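Local coordinates for lipoprotein (Streptococcus pneumoniae, PDB 3CX3) that binds zinc and probably serves as the lipid-tethered solute-binding component of an ABC transporter that brings the metal into the cell, at residues 25-30 / 133-138; 35-40 / 44-49; 179-184 / 216-221. One frame throughout, in Å; residues are numbered along the deposited sequence.

Contact 1: 25-30 / 133-138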
ATOM      1  N   LYS A  25     -13.476  -2.753   3.626  1.00 56.16           N
ATOM      2  CA  LYS A  25     -14.558  -3.327   2.838  1.00 57.11           C
ATOM      3  C   LYS A  25     -14.568  -4.856   2.839  1.00 57.55           C
ATOM      4  O   LYS A  25     -15.627  -5.483   2.867  1.00 57.34           O
ATOM      5  CB  LYS A  25     -14.505  -2.795   1.401  1.00 57.51           C
ATOM      6  CG  LYS A  25     -15.411  -1.602   1.144  1.00 58.61           C
ATOM      7  CD  LYS A  25     -15.704  -1.425  -0.341  1.00 61.38           C
ATOM      8  CE  LYS A  25     -17.059  -0.743  -0.567  1.00 62.33           C
ATOM      9  NZ  LYS A  25     -18.222  -1.682  -0.461  1.00 62.07           N
ATOM     10  N   GLU A  26     -13.389  -5.461   2.802  1.00 58.49           N
ATOM     11  CA  GLU A  26     -13.291  -6.916   2.899  1.00 59.10           C
ATOM     12  C   GLU A  26     -13.615  -7.410   4.303  1.00 59.25           C
ATOM     13  O   GLU A  26     -14.175  -8.496   4.454  1.00 59.49           O
ATOM     14  CB  GLU A  26     -11.928  -7.419   2.430  1.00 59.07           C
ATOM     15  CG  GLU A  26     -12.019  -8.228   1.151  1.00 60.58           C
ATOM     16  CD  GLU A  26     -11.048  -7.780   0.074  1.00 61.85           C
ATOM     17  OE1 GLU A  26     -10.102  -8.535  -0.222  1.00 61.28           O
ATOM     18  OE2 GLU A  26     -11.245  -6.683  -0.495  1.00 62.79           O
ATOM     19  N   VAL A  27     -13.287  -6.609   5.317  1.00 59.14           N
ATOM     20  CA  VAL A  27     -13.562  -6.995   6.693  1.00 59.50           C
ATOM     21  C   VAL A  27     -15.039  -6.828   7.041  1.00 60.21           C
ATOM     22  O   VAL A  27     -15.573  -7.575   7.860  1.00 60.02           O
ATOM     23  CB  VAL A  27     -12.641  -6.261   7.712  1.00 59.48           C
ATOM     24  CG1 VAL A  27     -13.137  -6.440   9.144  1.00 58.64           C
ATOM     25  CG2 VAL A  27     -11.190  -6.773   7.591  1.00 59.37           C
ATOM     26  N   SER A  28     -15.691  -5.857   6.402  1.00 61.18           N
ATOM     27  CA  SER A  28     -17.087  -5.529   6.691  1.00 62.28           C
ATOM     28  C   SER A  28     -18.104  -6.354   5.877  1.00 63.74           C
ATOM     29  O   SER A  28     -19.256  -6.533   6.303  1.00 63.69           O
ATOM     30  CB  SER A  28     -17.328  -4.029   6.488  1.00 62.06           C
ATOM     31  OG  SER A  28     -16.804  -3.280   7.573  1.00 61.37           O
ATOM     32  N   GLY A  29     -17.669  -6.854   4.721  1.00 65.14           N
ATOM     33  CA  GLY A  29     -18.537  -7.596   3.814  1.00 67.09           C
ATOM     34  C   GLY A  29     -19.593  -6.698   3.191  1.00 68.36           C
ATOM     35  O   GLY A  29     -19.329  -6.019   2.190  1.00 68.60           O
ATOM     36  N   ASP A  30     -20.779  -6.689   3.803  0.50 68.80           N
ATOM     37  CA  ASP A  30     -21.928  -5.915   3.323  0.50 69.25           C
ATOM     38  C   ASP A  30     -22.512  -4.992   4.399  0.50 68.73           C
ATOM     39  O   ASP A  30     -23.565  -4.383   4.203  0.50 68.63           O
ATOM     40  CB  ASP A  30     -23.016  -6.865   2.796  0.50 69.67           C
ATOM     41  CG  ASP A  30     -23.439  -7.929   3.821  0.50 70.50           C
ATOM     42  OD1 ASP A  30     -22.927  -7.936   4.966  0.50 71.30           O
ATOM     43  OD2 ASP A  30     -24.293  -8.771   3.465  0.50 70.94           O
ATOM     44  N   GLN A 133      -6.410  -8.020  10.355  1.00 42.62           N
ATOM     45  CA  GLN A 133      -6.692  -8.368  11.759  1.00 42.97           C
ATOM     46  C   GLN A 133      -6.907  -7.149  12.654  1.00 42.11           C
ATOM     47  O   GLN A 133      -7.980  -6.987  13.250  1.00 41.67           O
ATOM     48  CB  GLN A 133      -5.544  -9.208  12.346  1.00 43.17           C
ATOM     49  CG  GLN A 133      -5.801 -10.682  12.406  1.00 44.99           C
ATOM     50  CD  GLN A 133      -6.516 -11.084  13.679  1.00 47.08           C
ATOM     51  OE1 GLN A 133      -7.703 -10.825  13.831  1.00 45.99           O
ATOM     52  NE2 GLN A 133      -5.788 -11.710  14.609  1.00 47.23           N
ATOM     53  N   ILE A 134      -5.877  -6.306  12.747  1.00 41.21           N
ATOM     54  CA  ILE A 134      -5.955  -5.065  13.521  1.00 40.18           C
ATOM     55  C   ILE A 134      -7.252  -4.350  13.189  1.00 39.97           C
ATOM     56  O   ILE A 134      -7.955  -3.884  14.080  1.00 40.46           O
ATOM     57  CB  ILE A 134      -4.775  -4.108  13.246  1.00 39.47           C
ATOM     58  CG1 ILE A 134      -3.435  -4.824  13.471  1.00 39.23           C
ATOM     59  CG2 ILE A 134      -4.905  -2.876  14.136  1.00 39.28           C
ATOM     60  CD1 ILE A 134      -2.175  -4.062  13.022  1.00 36.77           C
ATOM     61  N   ILE A 135      -7.571  -4.289  11.903  1.00 39.90           N
ATOM     62  CA  ILE A 135      -8.772  -3.606  11.447  1.00 40.23           C
ATOM     63  C   ILE A 135      -9.995  -4.232  12.096  1.00 40.45           C
ATOM     64  O   ILE A 135     -10.791  -3.529  12.746  1.00 40.13           O
ATOM     65  CB  ILE A 135      -8.874  -3.584   9.894  1.00 39.97           C
ATOM     66  CG1 ILE A 135      -7.853  -2.587   9.321  1.00 39.34           C
ATOM     67  CG2 ILE A 135     -10.299  -3.278   9.441  1.00 41.17           C
ATOM     68  CD1 ILE A 135      -7.783  -2.516   7.799  1.00 36.27           C
ATOM     69  N   ALA A 136     -10.123  -5.554  11.945  1.00 40.76           N
ATOM     70  CA  ALA A 136     -11.244  -6.281  12.527  1.00 40.93           C
ATOM     71  C   ALA A 136     -11.309  -6.049  14.028  1.00 41.26           C
ATOM     72  O   ALA A 136     -12.347  -5.674  14.529  1.00 40.72           O
ATOM     73  CB  ALA A 136     -11.157  -7.772  12.194  1.00 41.05           C
ATOM     74  N   ASP A 137     -10.188  -6.232  14.730  1.00 42.26           N
ATOM     75  CA  ASP A 137     -10.125  -5.976  16.177  1.00 43.30           C
ATOM     76  C   ASP A 137     -10.696  -4.614  16.571  1.00 43.35           C
ATOM     77  O   ASP A 137     -11.648  -4.521  17.373  1.00 43.95           O
ATOM     78  CB  ASP A 137      -8.689  -6.100  16.690  1.00 43.54           C
ATOM     79  CG  ASP A 137      -8.180  -7.540  16.674  1.00 44.91           C
ATOM     80  OD1 ASP A 137      -7.069  -7.791  17.185  1.00 46.26           O
ATOM     81  OD2 ASP A 137      -8.893  -8.427  16.161  1.00 46.55           O
ATOM     82  N   LYS A 138     -10.125  -3.562  15.996  1.00 42.70           N
ATOM     83  CA  LYS A 138     -10.543  -2.198  16.317  1.00 42.16           C
ATOM     84  C   LYS A 138     -11.982  -1.981  15.900  1.00 41.43           C
ATOM     85  O   LYS A 138     -12.767  -1.411  16.653  1.00 41.03           O
ATOM     86  CB  LYS A 138      -9.627  -1.161  15.648  1.00 42.46           C
ATOM     87  CG  LYS A 138      -8.193  -1.158  16.155  1.00 42.03           C
ATOM     88  CD  LYS A 138      -7.337  -0.217  15.301  1.00 43.63           C
ATOM     89  CE  LYS A 138      -6.229   0.476  16.081  1.00 42.99           C
ATOM     90  NZ  LYS A 138      -5.336  -0.447  16.861  1.00 45.84           N
TER
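V27 meets I135 and A136 where two helices of the N-terminal lobe pack against each other. Helix 18-28 is the connection of a beta-alpha-beta crossover between strands 12-15 and 33-36 of a parallel sheet, and helix 125-142 packs across it. The tight part of the contact is small and wholly apolar, about 113 Å² counting both sides, and V27 supplies all of one half. Its two methyl groups divide the work. With CG1 anti to the backbone N (chi1 168°), that methyl faces A136, while CG2 faces the branch methyl of I135, V27 CG2 to I135 CG2 being 4.1 Å. The side chains of V27 and I135 pass at a slant rather than end to end. Alanine's lone methyl suits a place where the CA atoms of V27 and A136 come within 6.3 Å. A beta-branched valine, in turn, is compact yet presents two methyls close to its own helix. Y150 of the long helix 147-173 also touches V27, and Q151 of that helix touches A136, so this connecting helix borders the buried patch.

The solvent side is quite different. K25 and D137 are exposed and polar, suiting places turned from the interface, and K138 NZ forms a salt bridge with E92 away from V27. G29, just past the end of helix 18-28, takes a positive phi of 68°, easy for a residue without a side chain, and lets the chain leave the helix. Back in the buried patch, V27 CG1 lies 3.9 Å from A136 CB and just as far from A136 CA, so the methyl rests against the backbone of helix 125-142 itself.

Contact 2: 35-40 / 44-49. With ZN (zinc ion), chain E.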
ATOM      1  N   ARG A  35     -16.674   4.392   2.460  1.00 61.20           N
ATOM      2  CA  ARG A  35     -16.218   5.269   1.388  1.00 62.22           C
ATOM      3  C   ARG A  35     -14.775   5.747   1.614  1.00 62.41           C
ATOM      4  O   ARG A  35     -14.245   5.673   2.726  1.00 62.04           O
ATOM      5  CB  ARG A  35     -17.179   6.450   1.197  1.00 62.39           C
ATOM      6  CG  ARG A  35     -18.048   6.750   2.406  1.00 64.43           C
ATOM      7  CD  ARG A  35     -18.700   8.103   2.277  1.00 68.44           C
ATOM      8  NE  ARG A  35     -19.931   8.038   1.498  1.00 71.66           N
ATOM      9  CZ  ARG A  35     -21.139   8.274   2.001  1.00 73.45           C
ATOM     10  NH1 ARG A  35     -21.268   8.603   3.282  1.00 73.62           N
ATOM     11  NH2 ARG A  35     -22.216   8.191   1.223  1.00 74.26           N
HETATM   12  N   MSE A  36     -14.152   6.234   0.543  1.00 62.97           N
HETATM   13  CA  MSE A  36     -12.725   6.544   0.541  1.00 63.82           C
HETATM   14  C   MSE A  36     -12.521   8.055   0.378  1.00 63.65           C
HETATM   15  O   MSE A  36     -13.280   8.672  -0.359  1.00 63.24           O
HETATM   16  CB  MSE A  36     -12.081   5.776  -0.608  1.00 64.16           C
HETATM   17  CG  MSE A  36     -10.573   5.829  -0.652  1.00 67.44           C
HETATM   18 SE   MSE A  36      -9.947   5.009  -2.295  1.00 74.12          SE
HETATM   19  CE  MSE A  36      -8.508   6.270  -2.691  1.00 74.26           C
ATOM     20  N   ILE A  37     -11.520   8.648   1.051  1.00 63.73           N
ATOM     21  CA  ILE A  37     -11.314  10.119   1.026  1.00 63.96           C
ATOM     22  C   ILE A  37     -11.219  10.656  -0.400  1.00 65.55           C
ATOM     23  O   ILE A  37     -11.410  11.864  -0.636  1.00 65.60           O
ATOM     24  CB  ILE A  37     -10.122  10.619   1.902  1.00 63.41           C
ATOM     25  CG1 ILE A  37     -10.540  10.729   3.359  1.00 62.56           C
ATOM     26  CG2 ILE A  37      -9.678  12.001   1.499  1.00 62.24           C
ATOM     27  CD1 ILE A  37      -9.418  11.152   4.291  1.00 61.89           C
ATOM     28  N   GLN A  38     -10.928   9.751  -1.338  1.00 67.11           N
ATOM     29  CA  GLN A  38     -11.220   9.963  -2.759  1.00 68.99           C
ATOM     30  C   GLN A  38     -11.370  11.440  -3.149  1.00 70.07           C
ATOM     31  O   GLN A  38     -12.363  11.853  -3.771  1.00 70.33           O
ATOM     32  CB  GLN A  38     -12.466   9.150  -3.198  1.00 69.06           C
ATOM     33  CG  GLN A  38     -13.770   9.447  -2.412  1.00 69.43           C
ATOM     34  CD  GLN A  38     -15.005   8.739  -2.964  1.00 69.43           C
ATOM     35  OE1 GLN A  38     -15.322   7.608  -2.569  1.00 69.10           O
ATOM     36  NE2 GLN A  38     -15.713   9.409  -3.876  1.00 68.13           N
ATOM     37  N   SER A  39     -10.390  12.241  -2.747  1.00 71.17           N
ATOM     38  CA  SER A  39     -10.226  13.562  -3.330  1.00 71.71           C
ATOM     39  C   SER A  39      -9.380  13.300  -4.585  1.00 71.60           C
ATOM     40  O   SER A  39      -9.648  13.869  -5.658  1.00 71.85           O
ATOM     41  CB  SER A  39      -9.538  14.521  -2.342  1.00 72.00           C
ATOM     42  OG  SER A  39      -9.740  15.886  -2.683  1.00 71.74           O
ATOM     43  N   SER A  40      -8.403  12.393  -4.426  1.00 70.71           N
ATOM     44  CA  SER A  40      -7.446  11.959  -5.465  1.00 69.54           C
ATOM     45  C   SER A  40      -6.238  12.888  -5.577  1.00 68.18           C
ATOM     46  O   SER A  40      -6.370  14.110  -5.441  1.00 68.32           O
ATOM     47  CB  SER A  40      -8.119  11.752  -6.834  1.00 69.72           C
ATOM     48  OG  SER A  40      -7.313  10.964  -7.692  1.00 69.51           O
ATOM     49  N   HIS A  44       1.298   9.971  -0.569  1.00 41.83           N
ATOM     50  CA  HIS A  44       2.545  10.502  -0.020  1.00 40.23           C
ATOM     51  C   HIS A  44       2.555  12.045   0.117  1.00 40.90           C
ATOM     52  O   HIS A  44       3.010  12.588   1.127  1.00 40.77           O
ATOM     53  CB  HIS A  44       3.731  10.021  -0.869  1.00 39.05           C
ATOM     54  CG  HIS A  44       4.024   8.549  -0.745  1.00 35.07           C
ATOM     55  ND1 HIS A  44       4.836   8.024   0.239  1.00 31.18           N
ATOM     56  CD2 HIS A  44       3.635   7.495  -1.499  1.00 32.05           C
ATOM     57  CE1 HIS A  44       4.916   6.714   0.099  1.00 28.02           C
ATOM     58  NE2 HIS A  44       4.192   6.366  -0.947  1.00 30.49           N
ATOM     59  N   SER A  45       2.041  12.742  -0.894  1.00 41.67           N
ATOM     60  CA  SER A  45       2.041  14.216  -0.904  1.00 42.35           C
ATOM     61  C   SER A  45       0.669  14.837  -0.572  1.00 42.73           C
ATOM     62  O   SER A  45       0.535  16.059  -0.527  1.00 42.77           O
ATOM     63  CB  SER A  45       2.517  14.721  -2.264  1.00 42.27           C
ATOM     64  OG  SER A  45       1.575  14.354  -3.263  1.00 42.18           O
ATOM     65  N   PHE A  46      -0.336  13.990  -0.349  1.00 43.04           N
ATOM     66  CA  PHE A  46      -1.722  14.428  -0.230  1.00 43.31           C
ATOM     67  C   PHE A  46      -1.999  15.112   1.103  1.00 43.93           C
ATOM     68  O   PHE A  46      -1.566  14.641   2.154  1.00 44.43           O
ATOM     69  CB  PHE A  46      -2.660  13.225  -0.396  1.00 42.94           C
ATOM     70  CG  PHE A  46      -4.114  13.547  -0.173  1.00 42.43           C
ATOM     71  CD1 PHE A  46      -4.904  14.055  -1.217  1.00 42.16           C
ATOM     72  CD2 PHE A  46      -4.705  13.346   1.076  1.00 40.39           C
ATOM     73  CE1 PHE A  46      -6.261  14.356  -1.004  1.00 40.40           C
ATOM     74  CE2 PHE A  46      -6.057  13.647   1.288  1.00 39.62           C
ATOM     75  CZ  PHE A  46      -6.831  14.156   0.246  1.00 38.93           C
ATOM     76  N   GLU A  47      -2.729  16.218   1.070  1.00 44.44           N
ATOM     77  CA  GLU A  47      -3.131  16.877   2.313  1.00 45.46           C
ATOM     78  C   GLU A  47      -4.610  17.182   2.193  1.00 45.66           C
ATOM     79  O   GLU A  47      -5.019  17.843   1.238  1.00 45.63           O
ATOM     80  CB  GLU A  47      -2.337  18.165   2.573  1.00 45.32           C
ATOM     81  CG  GLU A  47      -0.814  18.022   2.545  1.00 46.63           C
ATOM     82  CD  GLU A  47      -0.222  17.472   3.846  1.00 48.48           C
ATOM     83  OE1 GLU A  47      -0.975  17.180   4.793  1.00 46.96           O
ATOM     84  OE2 GLU A  47       1.021  17.329   3.922  1.00 51.23           O
ATOM     85  N   PRO A  48      -5.418  16.694   3.152  1.00 46.18           N
ATOM     86  CA  PRO A  48      -6.882  16.813   3.086  1.00 46.86           C
ATOM     87  C   PRO A  48      -7.376  18.263   3.080  1.00 48.02           C
ATOM     88  O   PRO A  48      -6.957  19.064   3.919  1.00 47.91           O
ATOM     89  CB  PRO A  48      -7.341  16.107   4.364  1.00 46.63           C
ATOM     90  CG  PRO A  48      -6.151  16.194   5.282  1.00 45.67           C
ATOM     91  CD  PRO A  48      -4.985  16.013   4.385  1.00 45.66           C
ATOM     92  N   SER A  49      -8.249  18.578   2.124  1.00 49.90           N
ATOM     93  CA  SER A  49      -8.987  19.845   2.089  1.00 51.75           C
ATOM     94  C   SER A  49      -9.824  20.063   3.356  1.00 53.27           C
ATOM     95  O   SER A  49     -10.044  19.129   4.129  1.00 53.54           O
ATOM     96  CB  SER A  49      -9.918  19.862   0.876  1.00 51.72           C
ATOM     97  OG  SER A  49     -11.069  19.067   1.107  1.00 50.92           O
TER
HETATM   98 ZN    ZN E 314       4.619   4.700  -1.957  1.00 36.87          ZN
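H44 NE2 binds zinc at 2.0 Å, the shortest polar bond here, and two residues further on in the same loop F46 turns back onto I37 and S39. The two segments form the connection from strand 33-36, at the edge of the N-terminal parallel sheet, to helix 50-58. H44 is one of four ligands, completed by H120, H184 and E259. Its ring extends from the loop with CG beside the backbone N (chi1 -70°), and it meets the H184 ring almost perpendicularly, at about 85°.

The contact between the segments is made by the F46 ring. Because CG is anti to the backbone N (chi1 175°), the ring reaches well across to the other segment. The CB of S39 comes to the ring edge, close to its plane, with S39 CB 3.5 Å from F46 CE1. I37 approaches the same end of the ring obliquely, through its branch methyl, I37 CG2 lying 3.8 Å from F46 CZ. Phenylalanine suits this place because a flat, wide group can touch two residues of a winding loop at once. Isoleucine suits its buried position: besides the ring, I37 touches D52 and I56 of helix 50-58 and V14 of the neighbouring strand. S39 is exposed, and serine is small enough to bring its CB up to the ring edge.

At the far end of the loop S49 is the N-cap of helix 50-58, its OG hydrogen-bonded to D52 N and more weakly to N51 N. Chemically the contact is divided: H44 NE2, two residues before F46, binds the metal from a loop without regular secondary structure, while carbon contacts of F46 join that loop to the residues following the strand.

Contact 3: 179-184 / 216-221. With ZN (zinc ion), chain E.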
ATOM      1  N   THR A 179      17.281  -9.107  -8.532  1.00 63.46           N
ATOM      2  CA  THR A 179      17.092  -7.657  -8.512  1.00 59.87           C
ATOM      3  C   THR A 179      15.980  -7.157  -9.426  1.00 57.15           C
ATOM      4  O   THR A 179      15.754  -7.721 -10.500  1.00 56.40           O
ATOM      5  CB  THR A 179      18.382  -6.921  -8.920  1.00 59.95           C
ATOM      6  OG1 THR A 179      19.512  -7.759  -8.701  1.00 60.19           O
ATOM      7  CG2 THR A 179      18.558  -5.669  -8.100  1.00 60.50           C
ATOM      8  N   PHE A 180      15.295  -6.094  -8.984  1.00 53.67           N
ATOM      9  CA  PHE A 180      14.390  -5.321  -9.852  1.00 50.51           C
ATOM     10  C   PHE A 180      14.410  -3.825  -9.543  1.00 48.38           C
ATOM     11  O   PHE A 180      14.793  -3.412  -8.454  1.00 47.77           O
ATOM     12  CB  PHE A 180      12.950  -5.897  -9.880  1.00 50.14           C
ATOM     13  CG  PHE A 180      12.272  -5.948  -8.535  1.00 49.85           C
ATOM     14  CD1 PHE A 180      12.634  -6.915  -7.581  1.00 49.20           C
ATOM     15  CD2 PHE A 180      11.262  -5.051  -8.221  1.00 47.92           C
ATOM     16  CE1 PHE A 180      12.004  -6.975  -6.329  1.00 47.61           C
ATOM     17  CE2 PHE A 180      10.632  -5.100  -6.970  1.00 48.89           C
ATOM     18  CZ  PHE A 180      11.008  -6.083  -6.023  1.00 48.03           C
ATOM     19  N   VAL A 181      14.014  -3.018 -10.523  1.00 46.66           N
ATOM     20  CA  VAL A 181      13.911  -1.554 -10.337  1.00 44.55           C
ATOM     21  C   VAL A 181      12.541  -0.956 -10.667  1.00 42.91           C
ATOM     22  O   VAL A 181      11.965  -1.175 -11.753  1.00 42.17           O
ATOM     23  CB  VAL A 181      15.122  -0.738 -10.935  1.00 44.34           C
ATOM     24  CG1 VAL A 181      15.906  -1.550 -11.925  1.00 44.15           C
ATOM     25  CG2 VAL A 181      14.688   0.589 -11.522  1.00 44.08           C
ATOM     26  N   THR A 182      12.043  -0.208  -9.677  1.00 40.75           N
ATOM     27  CA  THR A 182      10.667   0.271  -9.630  1.00 38.39           C
ATOM     28  C   THR A 182      10.667   1.777  -9.575  1.00 38.33           C
ATOM     29  O   THR A 182      11.691   2.395  -9.249  1.00 38.99           O
ATOM     30  CB  THR A 182       9.915  -0.226  -8.369  1.00 38.10           C
ATOM     31  OG1 THR A 182      10.419   0.458  -7.218  1.00 36.29           O
ATOM     32  CG2 THR A 182      10.044  -1.719  -8.181  1.00 34.20           C
ATOM     33  N   GLN A 183       9.507   2.365  -9.853  1.00 37.35           N
ATOM     34  CA  GLN A 183       9.403   3.801 -10.020  1.00 36.58           C
ATOM     35  C   GLN A 183       9.656   4.612  -8.746  1.00 35.23           C
ATOM     36  O   GLN A 183      10.396   5.607  -8.790  1.00 35.61           O
ATOM     37  CB  GLN A 183       8.078   4.180 -10.657  1.00 36.96           C
ATOM     38  CG  GLN A 183       8.077   5.617 -11.049  1.00 38.87           C
ATOM     39  CD  GLN A 183       6.826   6.019 -11.773  1.00 41.02           C
ATOM     40  OE1 GLN A 183       6.612   5.657 -12.938  1.00 40.76           O
ATOM     41  NE2 GLN A 183       5.995   6.795 -11.095  1.00 41.11           N
ATOM     42  N   HIS A 184       9.033   4.218  -7.632  1.00 33.13           N
ATOM     43  CA  HIS A 184       9.536   4.642  -6.317  1.00 30.69           C
ATOM     44  C   HIS A 184       9.771   3.481  -5.364  1.00 30.63           C
ATOM     45  O   HIS A 184       9.477   2.346  -5.700  1.00 29.51           O
ATOM     46  CB  HIS A 184       8.704   5.758  -5.711  1.00 29.42           C
ATOM     47  CG  HIS A 184       7.438   5.319  -5.046  1.00 27.49           C
ATOM     48  ND1 HIS A 184       6.296   4.984  -5.752  1.00 23.89           N
ATOM     49  CD2 HIS A 184       7.108   5.252  -3.732  1.00 23.65           C
ATOM     50  CE1 HIS A 184       5.331   4.694  -4.896  1.00 25.70           C
ATOM     51  NE2 HIS A 184       5.798   4.840  -3.666  1.00 25.85           N
ATOM     52  N   THR A 216      22.920   8.474 -12.122  1.00 54.74           N
ATOM     53  CA  THR A 216      24.082   7.855 -12.744  1.00 55.54           C
ATOM     54  C   THR A 216      24.383   6.494 -12.100  1.00 56.22           C
ATOM     55  O   THR A 216      24.634   5.518 -12.803  1.00 56.14           O
ATOM     56  CB  THR A 216      25.302   8.849 -12.778  1.00 55.48           C
ATOM     57  OG1 THR A 216      25.481   9.329 -14.112  1.00 55.00           O
ATOM     58  CG2 THR A 216      26.609   8.205 -12.312  1.00 55.46           C
ATOM     59  N   GLU A 217      24.330   6.441 -10.770  1.00 56.87           N
ATOM     60  CA  GLU A 217      24.476   5.195 -10.022  1.00 57.49           C
ATOM     61  C   GLU A 217      23.412   4.177 -10.409  1.00 57.79           C
ATOM     62  O   GLU A 217      23.741   3.044 -10.777  1.00 58.05           O
ATOM     63  CB  GLU A 217      24.344   5.451  -8.535  1.00 57.36           C
ATOM     64  CG  GLU A 217      25.375   6.373  -7.939  1.00 58.98           C
ATOM     65  CD  GLU A 217      24.999   6.783  -6.528  1.00 61.06           C
ATOM     66  OE1 GLU A 217      23.778   6.869  -6.232  1.00 60.66           O
ATOM     67  OE2 GLU A 217      25.923   7.013  -5.717  1.00 62.12           O
ATOM     68  N   ILE A 218      22.137   4.567 -10.323  1.00 58.23           N
ATOM     69  CA  ILE A 218      21.067   3.633 -10.655  1.00 58.30           C
ATOM     70  C   ILE A 218      21.271   3.184 -12.100  1.00 59.13           C
ATOM     71  O   ILE A 218      21.043   2.023 -12.410  1.00 59.34           O
ATOM     72  CB  ILE A 218      19.578   4.131 -10.349  1.00 58.06           C
ATOM     73  CG1 ILE A 218      18.790   4.453 -11.623  1.00 57.83           C
ATOM     74  CG2 ILE A 218      19.493   5.238  -9.266  1.00 57.48           C
ATOM     75  CD1 ILE A 218      18.016   3.246 -12.165  1.00 57.07           C
ATOM     76  N   GLN A 219      21.731   4.095 -12.958  1.00 60.32           N
ATOM     77  CA  GLN A 219      22.023   3.778 -14.361  1.00 61.84           C
ATOM     78  C   GLN A 219      22.924   2.564 -14.517  1.00 62.15           C
ATOM     79  O   GLN A 219      22.723   1.757 -15.421  1.00 62.70           O
ATOM     80  CB  GLN A 219      22.694   4.957 -15.058  1.00 62.03           C
ATOM     81  CG  GLN A 219      21.778   5.808 -15.909  1.00 64.39           C
ATOM     82  CD  GLN A 219      22.550   6.858 -16.697  1.00 67.09           C
ATOM     83  OE1 GLN A 219      22.455   8.055 -16.408  1.00 68.08           O
ATOM     84  NE2 GLN A 219      23.333   6.412 -17.691  1.00 67.14           N
ATOM     85  N   GLU A 220      23.916   2.446 -13.636  1.00 62.47           N
ATOM     86  CA  GLU A 220      24.949   1.414 -13.731  1.00 62.71           C
ATOM     87  C   GLU A 220      24.576   0.187 -12.944  1.00 61.94           C
ATOM     88  O   GLU A 220      25.071  -0.907 -13.213  1.00 62.04           O
ATOM     89  CB  GLU A 220      26.298   1.968 -13.273  1.00 63.29           C
ATOM     90  CG  GLU A 220      27.083   2.565 -14.442  1.00 66.26           C
ATOM     91  CD  GLU A 220      27.621   3.954 -14.163  1.00 69.05           C
ATOM     92  OE1 GLU A 220      28.207   4.154 -13.071  1.00 69.74           O
ATOM     93  OE2 GLU A 220      27.460   4.838 -15.050  1.00 69.07           O
ATOM     94  N   PHE A 221      23.696   0.397 -11.968  1.00 60.67           N
ATOM     95  CA  PHE A 221      23.034  -0.658 -11.232  1.00 59.13           C
ATOM     96  C   PHE A 221      22.231  -1.553 -12.169  1.00 58.96           C
ATOM     97  O   PHE A 221      22.206  -2.775 -12.018  1.00 58.74           O
ATOM     98  CB  PHE A 221      22.103  -0.026 -10.197  1.00 58.86           C
ATOM     99  CG  PHE A 221      21.432  -1.017  -9.313  1.00 57.30           C
ATOM    100  CD1 PHE A 221      21.963  -1.311  -8.061  1.00 57.19           C
ATOM    101  CD2 PHE A 221      20.283  -1.673  -9.736  1.00 55.71           C
ATOM    102  CE1 PHE A 221      21.353  -2.238  -7.222  1.00 57.11           C
ATOM    103  CE2 PHE A 221      19.667  -2.600  -8.924  1.00 57.30           C
ATOM    104  CZ  PHE A 221      20.205  -2.889  -7.653  1.00 57.25           C
TER
HETATM  105 ZN    ZN E 314       4.619   4.700  -1.957  1.00 36.87          ZN
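This is an apolar helix-on-sheet contact in the C-terminal lobe. Helix 213-224 belongs to a beta-alpha-beta crossover that runs from strand 198-200 to strand 230-232, skipping over strand 180-182, which lies between them in the parallel sheet. I218 and F221, one helical turn apart, point toward the strand, while T179 and V181, two residues apart, point toward the helix.

F221 reaches out to the strand: its CG is anti to the backbone N (chi1 -176°), and the methyl of T179 comes to the outer edge of the ring. T179 CG2 lies near the ring plane, 3.3 Å from F221 CZ, a tight approach. Threonine suits this place because its methyl serves the ring while OG1 can bond to a neighbouring part of the chain. V181 and I218 meet more loosely, V181 CG2 being 4.3 Å from I218 CD1; both are buried hydrocarbon groups, suited to the face where helix and sheet meet. L199 of the adjacent strand also touches I218 and F221.

Beyond the contact, the strand leads to the metal. H184 NE2 binds zinc at 2.1 Å, and its ND1 is hydrogen-bonded to E233, a second-shell residue that helps position the ring. The turn between strand and ligand is fastened by T182 OG1, which donates to H184 O over 2.6 Å from about 40° above the carbonyl plane.

How the contacts relate
Contacts 1 and 2 belong to the N-terminal lobe, contact 3 to the C-terminal lobe, each lobe built on its own four-stranded parallel sheet. Contact 2 is nested in the chain loop that contact 1 closes. Their centres are about 21 Å apart, and helix 18-28 leads directly into strand 33-36. Contact 3 follows later in the chain, after helix 147-173 has crossed between lobes, its centre about 37 Å from that of contact 1. Although the centres of contacts 2 and 3 are about 29 Å apart, their segments converge on the zinc, which is thus held between the lobes, as in related metal-binding proteins of ABC transporters.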